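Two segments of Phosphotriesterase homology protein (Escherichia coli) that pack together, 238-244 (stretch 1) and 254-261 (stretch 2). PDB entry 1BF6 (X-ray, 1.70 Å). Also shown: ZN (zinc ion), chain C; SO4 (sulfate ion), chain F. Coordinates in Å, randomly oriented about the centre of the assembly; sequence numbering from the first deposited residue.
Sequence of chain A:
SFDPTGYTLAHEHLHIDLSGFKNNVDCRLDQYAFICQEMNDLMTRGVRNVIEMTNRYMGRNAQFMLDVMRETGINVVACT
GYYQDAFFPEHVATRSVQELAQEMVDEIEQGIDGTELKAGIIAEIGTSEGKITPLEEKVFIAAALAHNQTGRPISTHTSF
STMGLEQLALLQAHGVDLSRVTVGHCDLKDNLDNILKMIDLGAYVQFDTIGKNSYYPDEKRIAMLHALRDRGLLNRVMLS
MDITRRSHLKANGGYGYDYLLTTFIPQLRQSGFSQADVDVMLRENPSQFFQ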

# COMPACT_ATOMS: atom_id res chain seq x y z
N MET A 238 -0.89 7.54 -6.99
CA MET A 238 -1.68 7.42 -5.78
C MET A 238 -0.78 7.78 -4.58
O MET A 238 0.45 7.75 -4.69
N LEU A 239 -1.41 8.14 -3.46
CA LEU A 239 -0.68 8.62 -2.28
C LEU A 239 -1.02 7.95 -0.96
O LEU A 239 -2.12 7.44 -0.78
N SER A 240 -0.06 8.01 -0.02
CA SER A 240 -0.24 7.47 1.33
C SER A 240 0.93 7.82 2.27
O SER A 240 1.90 8.46 1.86
N MET A 241 0.81 7.39 3.53
CA MET A 241 1.81 7.63 4.58
C MET A 241 2.60 6.36 4.97
O MET A 241 3.71 6.44 5.51
N ASP A 242 1.99 5.20 4.72
CA ASP A 242 2.58 3.91 5.10
C ASP A 242 2.93 3.90 6.60
O ASP A 242 4.08 3.63 6.97
N ILE A 243 1.95 4.25 7.44
CA ILE A 243 2.13 4.25 8.91
C ILE A 243 2.41 2.79 9.32
O ILE A 243 1.69 1.87 8.89
N THR A 244 3.45 2.59 10.12
CA THR A 244 3.86 1.26 10.56
C THR A 244 4.24 1.14 12.04
O THR A 244 4.35 0.04 12.56
N GLY A 254 3.62 11.48 17.45
CA GLY A 254 3.89 11.36 16.03
C GLY A 254 3.07 12.32 15.17
O GLY A 254 2.41 13.23 15.67
N TYR A 255 3.06 12.05 13.87
CA TYR A 255 2.35 12.89 12.90
C TYR A 255 0.96 12.40 12.48
O TYR A 255 0.15 13.20 12.01
N GLY A 256 0.70 11.10 12.65
CA GLY A 256 -0.59 10.54 12.29
C GLY A 256 -0.88 10.38 10.79
O GLY A 256 -0.17 10.93 9.93
N TYR A 257 -1.93 9.61 10.50
CA TYR A 257 -2.36 9.37 9.11
C TYR A 257 -2.82 10.64 8.42
O TYR A 257 -2.49 10.86 7.25
N ASP A 258 -3.56 11.48 9.13
CA ASP A 258 -4.07 12.73 8.55
C ASP A 258 -3.02 13.80 8.25
O ASP A 258 -3.38 14.89 7.82
N TYR A 259 -1.75 13.50 8.51
CA TYR A 259 -0.66 14.43 8.20
C TYR A 259 -0.72 14.70 6.70
O TYR A 259 -0.36 15.78 6.24
N LEU A 260 -1.16 13.71 5.94
CA LEU A 260 -1.27 13.84 4.49
C LEU A 260 -2.17 15.02 4.13
O LEU A 260 -1.85 15.80 3.24
N LEU A 261 -3.26 15.17 4.87
CA LEU A 261 -4.23 16.24 4.61
C LEU A 261 -4.02 17.54 5.38
O LEU A 261 -4.33 18.62 4.88

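The contact is built on alternation. Along stretch 1, Leu-239, Met-241 and Ile-243 point toward stretch 2, while Ser-240, Asp-242 and Thr-244 point away, so one side of a segment that leaves a strand at Leu-239 and runs on as loop is apolar and the other is free for polar work. No hydrogen bond joins the stretches directly; packing does most of the joining, over 433 Å² of buried surface.

Met-241 has the largest share. Its m, m, m rotamer curls the chain into a compact hook that reaches several neighbours at once. Met-241 CE lies 3.5 Å from Tyr-255 CE2 and 3.5 Å from Tyr-259 CD1, meeting both rings obliquely, while Met-241 SD rests 3.8 Å from CB of Leu-260. Closer to the backbone, Met-241 CG sits 3.5 Å from Tyr-257 O. An unbranched thioether thus fills a pocket lined by two aromatic rings, a leucine and the turn from Gly-256 to Tyr-259.

Ile-243, in the m, m rotamer, works between two tyrosines. Ile-243 CG1 lies over one face of the Tyr-257 ring, 3.7 Å from the ring centroid, a CH-pi contact, and Ile-243 CD1 approaches Tyr-255 CE2 at 3.5 Å. Both tyrosines leave the backbone sideways, Tyr-255 with chi1 p and Tyr-257 with chi1 m, yet their ends come nearer to stretch 1.

Leu-260 (t, p) points inward from the helix, and Leu-260 CD1 extends the apolar seam to Leu-239 CB at 4.5 Å.

One water supplies the polar link: it donates to Met-241 O at 2.6 Å and accepts from Tyr-255 OH at 2.8 Å, satisfying a carbonyl and a hydroxyl beside the hydrophobic packing. On the outward-pointing side, Asp-242 OD1 binds the zinc ion at 2.4 Å, and Thr-244 OG1 donates to sulfate O2 at 2.8 Å.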

# COMPACT_ATOMS: atom_id res chain seq x y z
CB MET A 238 -2.36 6.06 -5.65
CG MET A 238 -3.42 5.87 -6.75
SD MET A 238 -4.52 4.48 -6.52
CE MET A 238 -3.40 3.12 -6.87
CB LEU A 239 -0.96 10.13 -2.10
CG LEU A 239 -0.84 11.07 -3.31
CD1 LEU A 239 -1.36 12.46 -2.93
CD2 LEU A 239 0.58 11.16 -3.81
CB SER A 240 -0.47 5.95 1.29
OG SER A 240 -1.71 5.62 1.91
CB MET A 241 1.11 8.14 5.85
CG MET A 241 0.22 9.37 5.67
SD MET A 241 1.19 10.77 5.20
CE MET A 241 2.12 11.02 6.71
CB ASP A 242 3.82 3.58 4.27
CG ASP A 242 4.33 2.17 4.51
OD1 ASP A 242 3.56 1.33 5.03
OD2 ASP A 242 5.50 1.91 4.20
CB ILE A 243 0.87 4.78 9.65
CG1 ILE A 243 0.63 6.26 9.32
CG2 ILE A 243 1.00 4.56 11.15
CD1 ILE A 243 1.80 7.16 9.65
CB THR A 244 5.10 0.78 9.75
OG1 THR A 244 6.18 1.70 9.95
CG2 THR A 244 4.81 0.68 8.25
CB TYR A 255 3.24 13.13 11.68
CG TYR A 255 3.87 11.87 11.12
CD1 TYR A 255 5.09 11.39 11.63
CD2 TYR A 255 3.27 11.16 10.08
CE1 TYR A 255 5.69 10.23 11.12
CE2 TYR A 255 3.86 10.00 9.56
CZ TYR A 255 5.06 9.54 10.09
OH TYR A 255 5.62 8.38 9.59
CB TYR A 257 -3.51 8.36 9.07
CG TYR A 257 -3.20 7.01 9.66
CD1 TYR A 257 -3.29 6.80 11.03
CD2 TYR A 257 -2.83 5.93 8.84
CE1 TYR A 257 -3.02 5.57 11.58
CE2 TYR A 257 -2.57 4.68 9.39
CZ TYR A 257 -2.66 4.51 10.76
OH TYR A 257 -2.40 3.29 11.33
CB ASP A 258 -5.24 13.29 9.35
CG ASP A 258 -4.84 13.86 10.72
OD1 ASP A 258 -3.67 13.71 11.16
OD2 ASP A 258 -5.72 14.46 11.36
CB TYR A 259 0.69 13.79 8.55
CG TYR A 259 1.89 14.60 8.17
CD1 TYR A 259 2.49 14.46 6.91
CD2 TYR A 259 2.48 15.47 9.08
CE1 TYR A 259 3.65 15.17 6.58
CE2 TYR A 259 3.63 16.18 8.76
CZ TYR A 259 4.21 16.02 7.52
OH TYR A 259 5.34 16.73 7.23
CB LEU A 260 -1.88 12.56 3.89
CG LEU A 260 -2.10 12.51 2.38
CD1 LEU A 260 -0.77 12.56 1.65
CD2 LEU A 260 -2.86 11.24 2.00
CB LEU A 261 -5.65 15.69 4.82
CG LEU A 261 -5.97 14.52 3.86
CD1 LEU A 261 -7.21 13.77 4.28
CD2 LEU A 261 -6.10 15.04 2.43
ZN ZN C . 3.64 -0.95 4.24
S SO4 F . 9.71 2.26 8.88
O1 SO4 F . 10.92 2.30 9.70
O2 SO4 F . 8.81 1.13 9.36
O3 SO4 F . 8.88 3.57 8.96
O4 SO4 F . 10.11 2.08 7.41
O HOH W 1 4.88 8.25 6.91